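Local atomic coordinates of Uly1 (Catenovulum maritimum, PDB entry 7DRQ), a protein that cleaves the green-algal polysaccharide ulvan, probably by beta-elimination, as a calcium-binding member of polysaccharide lyase family 24. Residues Arg279-Pro284 against Ala289-Phe294; Leu249-Lys254 against Lys258-Tyr263; Leu326-Gly331 against Val377-Tyr382; Ile275-Arg280 against Met317-Ala322; Pro335-Thr338 against Gln342-Ile345. One frame throughout, in Å; residues are numbered along the deposited sequence.

Interaction 1: Arg279-Pro284 against Ala289-Phe294. With CA (calcium ion), chain E.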
# COMPACT_ATOMS: atom_id res chain seq x y z
N ARG A 279 13.36 -9.26 -3.56
CA ARG A 279 13.61 -10.24 -2.51
C ARG A 279 14.66 -9.68 -1.55
O ARG A 279 15.59 -9.00 -1.97
CB ARG A 279 14.10 -11.57 -3.13
CG ARG A 279 14.83 -12.49 -2.15
CD ARG A 279 15.31 -13.78 -2.82
NE ARG A 279 16.32 -13.53 -3.84
CZ ARG A 279 16.65 -14.39 -4.80
NH1 ARG A 279 16.05 -15.57 -4.85
NH2 ARG A 279 17.61 -14.09 -5.68
N ARG A 280 14.50 -9.94 -0.25
CA ARG A 280 15.57 -9.67 0.70
C ARG A 280 16.05 -11.01 1.22
O ARG A 280 15.29 -11.73 1.88
CB ARG A 280 15.14 -8.77 1.86
CG ARG A 280 16.34 -8.42 2.77
CD ARG A 280 15.97 -7.46 3.91
NE ARG A 280 15.47 -6.17 3.43
CZ ARG A 280 15.13 -5.15 4.22
NH1 ARG A 280 15.28 -5.25 5.53
NH2 ARG A 280 14.66 -4.02 3.69
N PHE A 281 17.27 -11.35 0.98
CA PHE A 281 17.82 -12.61 1.41
C PHE A 281 18.61 -12.51 2.72
O PHE A 281 18.80 -13.47 3.34
CB PHE A 281 18.82 -13.15 0.37
CG PHE A 281 18.41 -14.39 -0.35
CD1 PHE A 281 17.87 -15.44 0.29
CD2 PHE A 281 18.65 -14.52 -1.70
CE1 PHE A 281 17.50 -16.56 -0.38
CE2 PHE A 281 18.31 -15.66 -2.38
CZ PHE A 281 17.73 -16.70 -1.70
N ASN A 282 19.10 -11.33 3.04
CA ASN A 282 19.92 -11.15 4.23
C ASN A 282 21.14 -12.05 4.22
O ASN A 282 21.60 -12.50 5.28
CB ASN A 282 19.11 -11.36 5.51
CG ASN A 282 17.87 -10.50 5.55
OD1 ASN A 282 17.94 -9.29 5.78
ND2 ASN A 282 16.72 -11.12 5.33
N LEU A 283 21.64 -12.35 3.05
CA LEU A 283 22.96 -12.95 2.97
C LEU A 283 24.04 -11.89 3.19
O LEU A 283 23.86 -10.74 2.79
CB LEU A 283 23.17 -13.58 1.61
CG LEU A 283 22.30 -14.77 1.24
CD1 LEU A 283 22.26 -14.89 -0.28
CD2 LEU A 283 22.88 -16.02 1.87
N PRO A 284 25.17 -12.26 3.79
CA PRO A 284 26.29 -11.31 3.83
C PRO A 284 26.91 -11.21 2.45
O PRO A 284 27.71 -12.07 2.06
CB PRO A 284 27.24 -11.92 4.87
CG PRO A 284 26.95 -13.39 4.83
CD PRO A 284 25.50 -13.55 4.41
N ALA A 289 20.26 -4.64 1.09
CA ALA A 289 18.88 -4.98 1.42
C ALA A 289 18.32 -5.90 0.35
O ALA A 289 18.69 -7.08 0.30
CB ALA A 289 18.04 -3.71 1.58
N GLN A 290 17.48 -5.38 -0.55
CA GLN A 290 16.85 -6.28 -1.51
C GLN A 290 17.79 -6.64 -2.66
O GLN A 290 18.81 -5.99 -2.91
CB GLN A 290 15.55 -5.66 -2.07
CG GLN A 290 14.32 -5.80 -1.18
CD GLN A 290 14.28 -4.80 -0.05
OE1 GLN A 290 14.82 -5.05 1.04
NE2 GLN A 290 13.64 -3.65 -0.29
N ASP A 291 17.41 -7.69 -3.37
CA ASP A 291 18.07 -8.12 -4.60
C ASP A 291 17.01 -8.62 -5.57
O ASP A 291 15.89 -8.96 -5.17
CB ASP A 291 19.12 -9.23 -4.33
CG ASP A 291 18.48 -10.58 -4.01
OD1 ASP A 291 18.23 -11.36 -4.95
OD2 ASP A 291 18.24 -10.86 -2.81
N GLY A 292 17.36 -8.65 -6.84
CA GLY A 292 16.52 -9.24 -7.85
C GLY A 292 15.29 -8.42 -8.19
O GLY A 292 15.02 -7.38 -7.56
N MSE A 293 14.56 -8.86 -9.19
CA MSE A 293 13.27 -8.28 -9.55
C MSE A 293 12.42 -9.42 -10.11
O MSE A 293 12.88 -10.19 -10.96
CB MSE A 293 13.45 -7.15 -10.56
CG MSE A 293 12.18 -6.42 -10.91
SE MSE A 293 12.62 -4.88 -12.07
CE MSE A 293 13.54 -3.74 -10.80
N PHE A 294 11.19 -9.53 -9.64
CA PHE A 294 10.41 -10.74 -9.87
C PHE A 294 8.97 -10.39 -10.23
O PHE A 294 8.45 -9.34 -9.83
CB PHE A 294 10.44 -11.65 -8.63
CG PHE A 294 11.83 -11.94 -8.14
CD1 PHE A 294 12.54 -13.03 -8.62
CD2 PHE A 294 12.45 -11.11 -7.21
CE1 PHE A 294 13.84 -13.30 -8.18
CE2 PHE A 294 13.74 -11.36 -6.77
CZ PHE A 294 14.43 -12.47 -7.25
CA CA E . 22.66 -8.90 2.01
O HOH W 1 18.95 -9.65 -0.59
O HOH W 2 20.24 -8.31 2.37
O HOH W 3 21.40 -10.50 0.61
O HOH W 4 24.81 -7.88 2.92
O HOH W 5 22.28 -8.74 4.29
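R279 and D291 form an antiparallel hydrogen-bonded pair: R279 N gives its hydrogen to D291 O at 3.0 Å, and D291 N returns one to R279 O at 2.6 Å. The CA atoms come closest one residue on, at R280 and Q290 (4.2 Å), before the chain runs into the loop that holds a calcium ion. The same two residues, R279 and D291, are joined by a salt bridge. The guanidinium meets the carboxylate side-on, R279 NH2 lying 2.9 Å and R279 NE 3.1 Å from D291 OD1, both on its syn lone pair; the bond from NE to OD2 is weak. D291 holds CG between its backbone N and carbonyl carbon (chi1 73°), which lifts the carboxylate to the arginine. F294 CZ lies over one face of this guanidinium, 3.8 Å from R279 CZ with the planes 66° apart, while F281 CE2 lies over the opposite face. On R280 the nitrogens NE and NH2 converge on a single acceptor, Q290 OE1, with R280 NE 2.7 Å from it; amide and guanidinium are nearly coplanar, 16° apart. A water links F281 N, A289 O and D291 OD2. L283 O binds the calcium ion at 2.3 Å; D285, F287 and four waters complete the shell, and one of these waters also donates to A289 O. The hairpin lies inside an antiparallel sheet of the kind expected for a propeller blade: strand 272-280 is flanked by strands 261-269 and 290-298, and 290-298 pairs in turn with strand 326-328.

Interaction 2: Leu249-Lys254 against Lys258-Tyr263; sequences LGAGKK and KNWSIY
N259 reaches across to the short 3-10 turn at A251-K253, and its OD1 accepts the backbone N-H of G252. The bond from G252 N to N259 OD1 measures 2.8 Å, is fairly straight (155°) and lies in the plane of the amide C=O. With CG set beside its own backbone N (chi1 -69°), the side chain of N259 brings the oxygen to the N-H groups at the start of the turn, and A251 N stands close by without a bond of good angle. That nitrogen is served by a water instead, 2.9 Å from A251 N, which also takes the N-H of W260. A leucine in place of N259 would probably leave the G252 N-H without this acceptor and the turn less firmly fixed to the strand that follows. G252 packs by its bare backbone, its CA 3.4 Å from K258 C; a CB on this residue would run into N259 N. A251 presents its methyl to the indole of W260, CB lying 3.4 Å from W260 NE1 and almost as near to CD1. The indole nitrogen itself bonds to V320 O, so the methyl is an apolar neighbour only. Within the turn, K253 N donates to G250 O, and K254 NZ folds back to L249 O at 2.7 Å. The contact ties the loop after strand 239-245 to the entry of strand 261-269. Its chemistry implies that a side-chain amide, a water and one methyl share the work: the polar pair supplies the acceptors needed by N-H groups of the turn, while A251 fits against the tryptophan.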
# COMPACT_ATOMS: atom_id res chain seq x y z
N LEU A 249 6.69 -19.41 4.08
CA LEU A 249 7.62 -19.06 5.14
C LEU A 249 8.57 -20.23 5.36
O LEU A 249 8.27 -21.38 5.00
CB LEU A 249 6.90 -18.71 6.43
CG LEU A 249 6.04 -17.43 6.42
CD1 LEU A 249 5.15 -17.37 7.64
CD2 LEU A 249 6.92 -16.18 6.34
N GLY A 250 9.73 -19.93 5.93
CA GLY A 250 10.72 -20.97 6.16
C GLY A 250 11.24 -21.60 4.89
O GLY A 250 11.44 -22.82 4.85
N ALA A 251 11.45 -20.80 3.84
CA ALA A 251 11.91 -21.35 2.57
C ALA A 251 13.25 -22.07 2.70
O ALA A 251 13.55 -22.92 1.87
CB ALA A 251 12.02 -20.24 1.52
N GLY A 252 14.05 -21.72 3.70
CA GLY A 252 15.36 -22.34 3.88
C GLY A 252 15.32 -23.81 4.26
O GLY A 252 16.37 -24.46 4.23
N LYS A 253 14.15 -24.33 4.61
CA LYS A 253 13.99 -25.76 4.89
C LYS A 253 13.05 -26.42 3.90
O LYS A 253 12.70 -27.59 4.06
CB LYS A 253 13.47 -25.97 6.32
CG LYS A 253 14.47 -25.69 7.40
CD LYS A 253 15.84 -26.21 7.02
CE LYS A 253 16.83 -26.09 8.18
NZ LYS A 253 18.01 -25.25 7.80
N LYS A 254 12.60 -25.68 2.88
CA LYS A 254 11.61 -26.19 1.95
C LYS A 254 12.10 -26.20 0.51
O LYS A 254 11.31 -26.46 -0.40
CB LYS A 254 10.31 -25.37 2.07
CG LYS A 254 9.77 -25.38 3.49
CD LYS A 254 8.45 -24.63 3.63
CE LYS A 254 7.98 -24.71 5.07
NZ LYS A 254 6.94 -23.70 5.39
N LYS A 258 18.04 -20.58 1.81
CA LYS A 258 17.91 -19.77 3.02
C LYS A 258 16.50 -19.20 3.03
O LYS A 258 15.86 -19.09 1.99
CB LYS A 258 18.96 -18.64 3.04
CG LYS A 258 19.00 -17.76 4.28
CD LYS A 258 19.86 -16.56 4.01
CE LYS A 258 20.06 -15.66 5.24
NZ LYS A 258 18.81 -15.28 5.92
N ASN A 259 16.03 -18.83 4.22
CA ASN A 259 14.81 -18.04 4.32
C ASN A 259 14.98 -16.72 3.57
O ASN A 259 16.09 -16.22 3.41
CB ASN A 259 14.47 -17.76 5.78
CG ASN A 259 14.05 -19.00 6.55
OD1 ASN A 259 13.78 -20.06 5.97
ND2 ASN A 259 13.99 -18.87 7.86
N TRP A 260 13.86 -16.15 3.12
CA TRP A 260 13.89 -14.83 2.50
C TRP A 260 12.60 -14.10 2.81
O TRP A 260 11.67 -14.68 3.38
CB TRP A 260 14.12 -14.92 0.98
CG TRP A 260 13.15 -15.81 0.21
CD1 TRP A 260 13.12 -17.18 0.19
CD2 TRP A 260 12.09 -15.37 -0.66
NE1 TRP A 260 12.11 -17.62 -0.64
CE2 TRP A 260 11.46 -16.53 -1.16
CE3 TRP A 260 11.61 -14.12 -1.05
CZ2 TRP A 260 10.39 -16.47 -2.05
CZ3 TRP A 260 10.53 -14.07 -1.92
CH2 TRP A 260 9.93 -15.23 -2.41
N SER A 261 12.56 -12.81 2.47
CA SER A 261 11.38 -11.97 2.67
C SER A 261 11.07 -11.25 1.36
O SER A 261 11.93 -11.07 0.50
CB SER A 261 11.61 -10.95 3.79
OG SER A 261 10.37 -10.38 4.19
N ILE A 262 9.82 -10.82 1.22
CA ILE A 262 9.28 -10.42 -0.07
C ILE A 262 8.81 -8.97 0.01
O ILE A 262 8.09 -8.60 0.94
CB ILE A 262 8.15 -11.38 -0.51
CG1 ILE A 262 7.53 -10.93 -1.84
CG2 ILE A 262 7.09 -11.54 0.60
CD1 ILE A 262 6.69 -12.04 -2.49
N TYR A 263 9.25 -8.16 -0.95
CA TYR A 263 9.02 -6.72 -0.97
C TYR A 263 8.35 -6.39 -2.29
O TYR A 263 9.02 -6.24 -3.32
CB TYR A 263 10.34 -5.95 -0.79
CG TYR A 263 10.87 -6.05 0.61
CD1 TYR A 263 11.51 -7.20 1.05
CD2 TYR A 263 10.70 -5.00 1.52
CE1 TYR A 263 11.98 -7.30 2.35
CE2 TYR A 263 11.17 -5.10 2.81
CZ TYR A 263 11.80 -6.25 3.22
OH TYR A 263 12.26 -6.36 4.51
O HOH W 6 11.51 -17.91 3.86

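Interaction 3: Leu326-Gly331 against Val377-Tyr382; sequences LVMRPG and VYSHTY
M328, a selenomethionine, lays its side chain across two hydroxyl-bearing residues, S379 and T381, which stand on one face of strand 372-383. Its inner part meets T381: M328 CG lies 3.9 Å from T381 OG1, the two side chains crossing at a slant. Its far end meets S379, with M328 CE 4.0 Å from S379 OG. The bend at the second torsion (chi2 -90°) sends the CG-SE bond along the strand, and the bend at the third (chi3 -48°) then turns the terminal methyl off that line toward S379. Both approaches are van der Waals contacts, and no hydrogen bond joins the segments; the hydroxyl of T381 is engaged with T392 OG1. The backbones stay well apart, the CA atoms of M328 and T381 being 7.9 Å from each other. That spacing suits two separate sheets facing each other through side chains. Strand 326-328 is weakly bonded and pairs with 290-298, whereas 372-383 belongs to the next sheet along the chain, beside 359-369, consistent with neighbouring blades of a beta-propeller. V327 also turns toward this second sheet and touches L361, while P330 rests on T365. On the other face of strand 372-383, H380 points away from M328 and binds H360 and N429 through its two ring nitrogens. M328 is further bordered by M293 of its own sheet and by T392 from strand 391-393.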
# COMPACT_ATOMS: atom_id res chain seq x y z
N LEU A 326 11.87 -14.70 -11.83
CA LEU A 326 12.83 -13.65 -12.18
C LEU A 326 12.45 -12.91 -13.45
O LEU A 326 12.01 -13.51 -14.43
CB LEU A 326 14.21 -14.28 -12.37
CG LEU A 326 15.36 -13.33 -12.69
CD1 LEU A 326 15.71 -12.49 -11.45
CD2 LEU A 326 16.57 -14.12 -13.18
N VAL A 327 12.64 -11.58 -13.45
CA VAL A 327 12.59 -10.81 -14.70
C VAL A 327 13.90 -10.05 -14.95
O VAL A 327 14.26 -9.80 -16.11
CB VAL A 327 11.40 -9.81 -14.73
CG1 VAL A 327 10.06 -10.56 -14.66
CG2 VAL A 327 11.51 -8.77 -13.61
N MSE A 328 14.63 -9.69 -13.89
CA MSE A 328 15.81 -8.81 -14.04
C MSE A 328 16.66 -8.85 -12.77
O MSE A 328 16.13 -9.06 -11.69
CB MSE A 328 15.37 -7.37 -14.36
CG MSE A 328 16.43 -6.45 -15.04
SE MSE A 328 17.55 -5.41 -13.82
CE MSE A 328 16.08 -4.67 -12.62
N ARG A 329 17.98 -8.69 -12.89
CA ARG A 329 18.83 -8.65 -11.71
C ARG A 329 19.34 -7.23 -11.56
O ARG A 329 20.27 -6.84 -12.28
CB ARG A 329 20.01 -9.61 -11.85
CG ARG A 329 19.63 -11.07 -12.05
CD ARG A 329 19.46 -11.78 -10.72
NE ARG A 329 19.42 -13.22 -10.93
CZ ARG A 329 18.86 -14.08 -10.09
NH1 ARG A 329 18.29 -13.65 -8.97
NH2 ARG A 329 18.86 -15.38 -10.38
N PRO A 330 18.79 -6.41 -10.65
CA PRO A 330 19.24 -5.00 -10.59
C PRO A 330 20.70 -4.83 -10.20
O PRO A 330 21.30 -3.78 -10.50
CB PRO A 330 18.31 -4.37 -9.54
CG PRO A 330 17.14 -5.28 -9.45
CD PRO A 330 17.62 -6.67 -9.81
N GLY A 331 21.30 -5.82 -9.54
CA GLY A 331 22.74 -5.77 -9.28
C GLY A 331 23.56 -5.60 -10.55
O GLY A 331 24.64 -5.01 -10.53
N VAL A 377 20.51 4.70 -9.59
CA VAL A 377 20.20 4.20 -10.92
C VAL A 377 18.72 3.86 -10.95
O VAL A 377 18.25 3.03 -10.16
CB VAL A 377 21.04 2.97 -11.29
CG1 VAL A 377 20.66 2.49 -12.68
CG2 VAL A 377 22.54 3.29 -11.18
N TYR A 378 17.97 4.48 -11.87
CA TYR A 378 16.57 4.15 -12.05
C TYR A 378 16.42 3.27 -13.29
O TYR A 378 17.01 3.56 -14.33
CB TYR A 378 15.72 5.42 -12.19
CG TYR A 378 15.87 6.32 -10.98
CD1 TYR A 378 15.04 6.18 -9.88
CD2 TYR A 378 16.86 7.31 -10.94
CE1 TYR A 378 15.19 6.99 -8.77
CE2 TYR A 378 17.01 8.12 -9.84
CZ TYR A 378 16.17 7.96 -8.76
OH TYR A 378 16.32 8.77 -7.66
N SER A 379 15.66 2.18 -13.17
CA SER A 379 15.50 1.25 -14.29
C SER A 379 14.04 1.13 -14.68
O SER A 379 13.13 1.26 -13.86
CB SER A 379 16.05 -0.16 -13.97
OG SER A 379 15.50 -0.69 -12.78
N HIS A 380 13.84 0.88 -15.98
CA HIS A 380 12.54 0.60 -16.55
C HIS A 380 12.68 -0.68 -17.36
O HIS A 380 13.46 -0.72 -18.32
CB HIS A 380 12.07 1.76 -17.43
CG HIS A 380 10.71 1.57 -18.03
ND1 HIS A 380 10.22 2.41 -19.00
CD2 HIS A 380 9.75 0.64 -17.80
CE1 HIS A 380 9.00 2.02 -19.34
NE2 HIS A 380 8.69 0.95 -18.63
N THR A 381 11.95 -1.71 -16.97
CA THR A 381 11.96 -2.99 -17.66
C THR A 381 10.60 -3.20 -18.29
O THR A 381 9.58 -3.04 -17.62
CB THR A 381 12.27 -4.13 -16.68
OG1 THR A 381 13.59 -3.96 -16.16
CG2 THR A 381 12.17 -5.48 -17.38
N TYR A 382 10.56 -3.52 -19.59
CA TYR A 382 9.25 -3.57 -20.21
C TYR A 382 9.22 -4.57 -21.36
O TYR A 382 10.24 -4.87 -21.99
CB TYR A 382 8.78 -2.19 -20.69
CG TYR A 382 9.69 -1.52 -21.69
CD1 TYR A 382 10.81 -0.80 -21.26
CD2 TYR A 382 9.43 -1.59 -23.06
CE1 TYR A 382 11.65 -0.17 -22.17
CE2 TYR A 382 10.27 -0.97 -23.98
CZ TYR A 382 11.37 -0.26 -23.53
OH TYR A 382 12.20 0.37 -24.43

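Interaction 4: Ile275-Arg280 against Met317-Ala322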
# COMPACT_ATOMS: atom_id res chain seq x y z
N ILE A 275 1.56 -10.31 -9.30
CA ILE A 275 2.45 -9.77 -8.28
C ILE A 275 3.78 -9.39 -8.90
O ILE A 275 4.27 -10.06 -9.82
CB ILE A 275 2.64 -10.79 -7.13
CG1 ILE A 275 3.30 -10.13 -5.91
CG2 ILE A 275 3.42 -12.00 -7.63
CD1 ILE A 275 3.38 -11.05 -4.67
N GLY A 276 4.35 -8.29 -8.43
CA GLY A 276 5.74 -7.96 -8.73
C GLY A 276 6.44 -7.70 -7.41
O GLY A 276 5.84 -7.16 -6.48
N PHE A 277 7.70 -8.12 -7.33
CA PHE A 277 8.36 -7.97 -6.04
C PHE A 277 9.87 -8.04 -6.21
O PHE A 277 10.39 -8.45 -7.25
CB PHE A 277 7.88 -9.04 -5.03
CG PHE A 277 8.20 -10.46 -5.42
CD1 PHE A 277 7.31 -11.19 -6.20
CD2 PHE A 277 9.37 -11.08 -4.97
CE1 PHE A 277 7.59 -12.51 -6.55
CE2 PHE A 277 9.66 -12.41 -5.31
CZ PHE A 277 8.76 -13.12 -6.10
N GLN A 278 10.57 -7.61 -5.16
CA GLN A 278 11.99 -7.86 -4.97
C GLN A 278 12.17 -8.68 -3.71
O GLN A 278 11.27 -8.80 -2.88
CB GLN A 278 12.78 -6.54 -4.92
CG GLN A 278 12.47 -5.67 -6.14
CD GLN A 278 13.38 -4.46 -6.29
OE1 GLN A 278 13.17 -3.42 -5.65
NE2 GLN A 278 14.39 -4.58 -7.14
N ARG A 279 13.36 -9.26 -3.56
CA ARG A 279 13.61 -10.24 -2.51
C ARG A 279 14.66 -9.68 -1.55
O ARG A 279 15.59 -9.00 -1.97
CB ARG A 279 14.10 -11.57 -3.13
CG ARG A 279 14.83 -12.49 -2.15
CD ARG A 279 15.31 -13.78 -2.82
NE ARG A 279 16.32 -13.53 -3.84
CZ ARG A 279 16.65 -14.39 -4.80
NH1 ARG A 279 16.05 -15.57 -4.85
NH2 ARG A 279 17.61 -14.09 -5.68
N ARG A 280 14.50 -9.94 -0.25
CA ARG A 280 15.57 -9.67 0.70
C ARG A 280 16.05 -11.01 1.22
O ARG A 280 15.29 -11.73 1.88
CB ARG A 280 15.14 -8.77 1.86
CG ARG A 280 16.34 -8.42 2.77
CD ARG A 280 15.97 -7.46 3.91
NE ARG A 280 15.47 -6.17 3.43
CZ ARG A 280 15.13 -5.15 4.22
NH1 ARG A 280 15.28 -5.25 5.53
NH2 ARG A 280 14.66 -4.02 3.69
N MSE A 317 3.89 -23.27 -6.46
CA MSE A 317 2.92 -22.50 -5.68
C MSE A 317 2.42 -23.34 -4.49
O MSE A 317 1.84 -24.41 -4.70
CB MSE A 317 1.75 -22.06 -6.58
CG MSE A 317 0.69 -21.20 -5.92
SE MSE A 317 1.46 -19.52 -5.23
CE MSE A 317 2.65 -19.15 -6.72
N PRO A 318 2.64 -22.86 -3.26
CA PRO A 318 3.31 -21.59 -2.91
C PRO A 318 4.78 -21.57 -3.31
O PRO A 318 5.46 -22.60 -3.25
CB PRO A 318 3.16 -21.51 -1.39
CG PRO A 318 2.12 -22.52 -1.03
CD PRO A 318 2.19 -23.59 -2.06
N LEU A 319 5.26 -20.40 -3.75
CA LEU A 319 6.62 -20.29 -4.26
C LEU A 319 7.64 -20.45 -3.14
O LEU A 319 7.47 -19.92 -2.04
CB LEU A 319 6.81 -18.92 -4.93
CG LEU A 319 8.03 -18.71 -5.81
CD1 LEU A 319 8.10 -19.73 -6.94
CD2 LEU A 319 8.04 -17.25 -6.37
N VAL A 320 8.73 -21.16 -3.45
CA VAL A 320 9.84 -21.34 -2.52
C VAL A 320 11.10 -20.65 -3.01
O VAL A 320 11.81 -20.02 -2.22
CB VAL A 320 10.11 -22.84 -2.26
CG1 VAL A 320 11.27 -23.00 -1.27
CG2 VAL A 320 8.85 -23.52 -1.73
N LYS A 321 11.41 -20.77 -4.30
CA LYS A 321 12.59 -20.18 -4.93
C LYS A 321 12.13 -19.01 -5.79
O LYS A 321 11.54 -19.21 -6.86
CB LYS A 321 13.31 -21.20 -5.82
CG LYS A 321 13.91 -22.42 -5.13
CD LYS A 321 14.56 -23.33 -6.20
CE LYS A 321 13.55 -24.33 -6.83
NZ LYS A 321 13.04 -24.02 -8.24
N ALA A 322 12.43 -17.78 -5.35
CA ALA A 322 11.95 -16.60 -6.08
C ALA A 322 12.41 -16.59 -7.53
O ALA A 322 11.70 -16.08 -8.40
CB ALA A 322 12.41 -15.33 -5.37
O HOH W 7 14.16 -17.08 -3.14
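F277 and L319 make an apolar contact through F277 CZ and L319 CD2, 4.2 Å apart, and the methyl of A322 sits at the edge of the same ring, close to its plane, with A322 CB 4.0 Å from F277 CE2. F277 holds CG between its backbone N and carbonyl carbon (chi1 63°), and from there the ring extends toward the loop. Its other neighbours include I262 and the ring of F294, whose plane is only about 15° from its own. A contact of mixed character follows. The methyl of A322 also lies obliquely beside the guanidinium of R279, with A322 CB 3.7 Å from R279 NH1, so one small side chain fills the angle between an aromatic ring and a charged group. F277 and R279 are alternate residues of strand 272-280 and therefore face the same way, toward the long loop that runs between strands 307-308 and 326-328. This loop crosses one side of the blade-like sheet. Water supplies the polar link. R279 NH1 donates to a water at 3.0 Å, which lies in the guanidinium plane, and A322 N donates to the same water at 2.9 Å. The far side of the guanidinium belongs to the salt bridge with D291. D323 and E256 add long, weak ion pairs to R279; D323 also forms a salt bridge with R329, whose NH1 lies close to R279 NH2, and is likely to offset the two like charges.

Interaction 5: Pro335-Thr338 against Gln342-Ile345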
# COMPACT_ATOMS: atom_id res chain seq x y z
N PRO A 335 27.57 -3.27 -12.10
CA PRO A 335 28.24 -4.58 -12.19
C PRO A 335 29.58 -4.63 -11.48
O PRO A 335 30.05 -5.73 -11.20
CB PRO A 335 28.40 -4.78 -13.70
CG PRO A 335 28.40 -3.41 -14.27
CD PRO A 335 27.52 -2.57 -13.39
N ASP A 336 30.19 -3.49 -11.17
CA ASP A 336 31.46 -3.47 -10.43
C ASP A 336 31.27 -3.25 -8.94
O ASP A 336 32.26 -3.20 -8.20
CB ASP A 336 32.39 -2.40 -11.00
CG ASP A 336 32.89 -2.73 -12.39
OD1 ASP A 336 33.13 -3.92 -12.66
OD2 ASP A 336 33.03 -1.79 -13.20
N ALA A 337 30.02 -3.10 -8.48
CA ALA A 337 29.74 -2.81 -7.08
C ALA A 337 29.60 -4.14 -6.35
O ALA A 337 28.50 -4.63 -6.08
CB ALA A 337 28.49 -1.95 -6.94
N THR A 338 30.76 -4.74 -6.04
CA THR A 338 30.84 -6.09 -5.49
C THR A 338 31.18 -6.14 -4.01
O THR A 338 31.15 -7.23 -3.42
CB THR A 338 31.90 -6.92 -6.23
OG1 THR A 338 33.11 -6.16 -6.32
CG2 THR A 338 31.43 -7.29 -7.62
N GLN A 342 27.36 -2.90 -1.17
CA GLN A 342 27.56 -1.81 -2.14
C GLN A 342 26.36 -1.59 -3.06
O GLN A 342 26.23 -0.49 -3.62
CB GLN A 342 28.81 -2.08 -3.00
CG GLN A 342 29.43 -0.80 -3.60
CD GLN A 342 30.75 -1.05 -4.32
OE1 GLN A 342 31.37 -2.10 -4.16
NE2 GLN A 342 31.17 -0.08 -5.14
N VAL A 343 25.49 -2.58 -3.24
CA VAL A 343 24.25 -2.41 -3.99
C VAL A 343 23.13 -2.28 -2.97
O VAL A 343 22.81 -3.25 -2.26
CB VAL A 343 23.97 -3.58 -4.94
CG1 VAL A 343 22.67 -3.31 -5.75
CG2 VAL A 343 25.15 -3.82 -5.87
N SER A 344 22.50 -1.11 -2.90
CA SER A 344 21.50 -0.82 -1.89
C SER A 344 20.17 -0.61 -2.61
O SER A 344 19.99 0.38 -3.33
CB SER A 344 21.89 0.41 -1.07
OG SER A 344 20.87 0.74 -0.14
N ILE A 345 19.27 -1.58 -2.45
CA ILE A 345 17.93 -1.53 -3.00
C ILE A 345 16.97 -1.53 -1.82
O ILE A 345 16.81 -2.55 -1.15
CB ILE A 345 17.64 -2.71 -3.94
CG1 ILE A 345 18.63 -2.71 -5.11
CG2 ILE A 345 16.20 -2.67 -4.43
CD1 ILE A 345 18.63 -4.04 -5.87
O HOH W 8 33.22 -0.62 -7.37
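An inverse gamma turn centred on A337 packs against Q342 and V343, where the chain enters the short strand 343-344. The side chain of Q342 is extended beyond CG (chi2 174°) and runs alongside the turn, its amide carbon against A337. Q342 CD lies 3.4 Å from A337 CA and 3.6 Å from A337 CB. OE1 stays beside the turn and accepts from A339 N just after it, while NE2 donates to E367 OE2 and to a water 3.1 Å from Q342 NE2. That water in turn gives a hydrogen to D336 O at 2.9 Å, bridging the turn to the glutamine. Cutting Q342 back to an alanine is likely to leave A339 N and E367 without this partner, break the water bridge and uncover one side of A337. V343 completes the packing with its CG2, 3.5 Å from A337 O and 4.0 Å from A337 CB. A337 O is itself bonded by R286 NE, close to the calcium-binding residue F287 that V343 touches. Within the turn, T338 N makes a weak bond back to D336 O, the N-H(i+2) to C=O(i) bond of a gamma turn, which the negative phi and positive psi of A337 (-89°, 79°) make an inverse one.

Interactions 1 to 4 all reach one antiparallel sheet. Interactions 1 and 4 share R279, which turns D291 and A322 into neighbours of a single guanidinium. R280 N meets S261 O at 2.9 Å, joining interaction 1 to interaction 2, and M293 O meets V327 N at 2.9 Å, joining it to interaction 3, which leads on to the next sheet. W260 NE1 and V320 O connect interactions 2 and 4. Interaction 5 lies within the chain loop closed by interaction 3 and reaches interaction 1 through Q290 N and I345 O, 3.0 Å apart. Interaction 1 binds the calcium ion directly; the nearest side-chain atoms of K258 and V343 are about 8 and 9 Å from it.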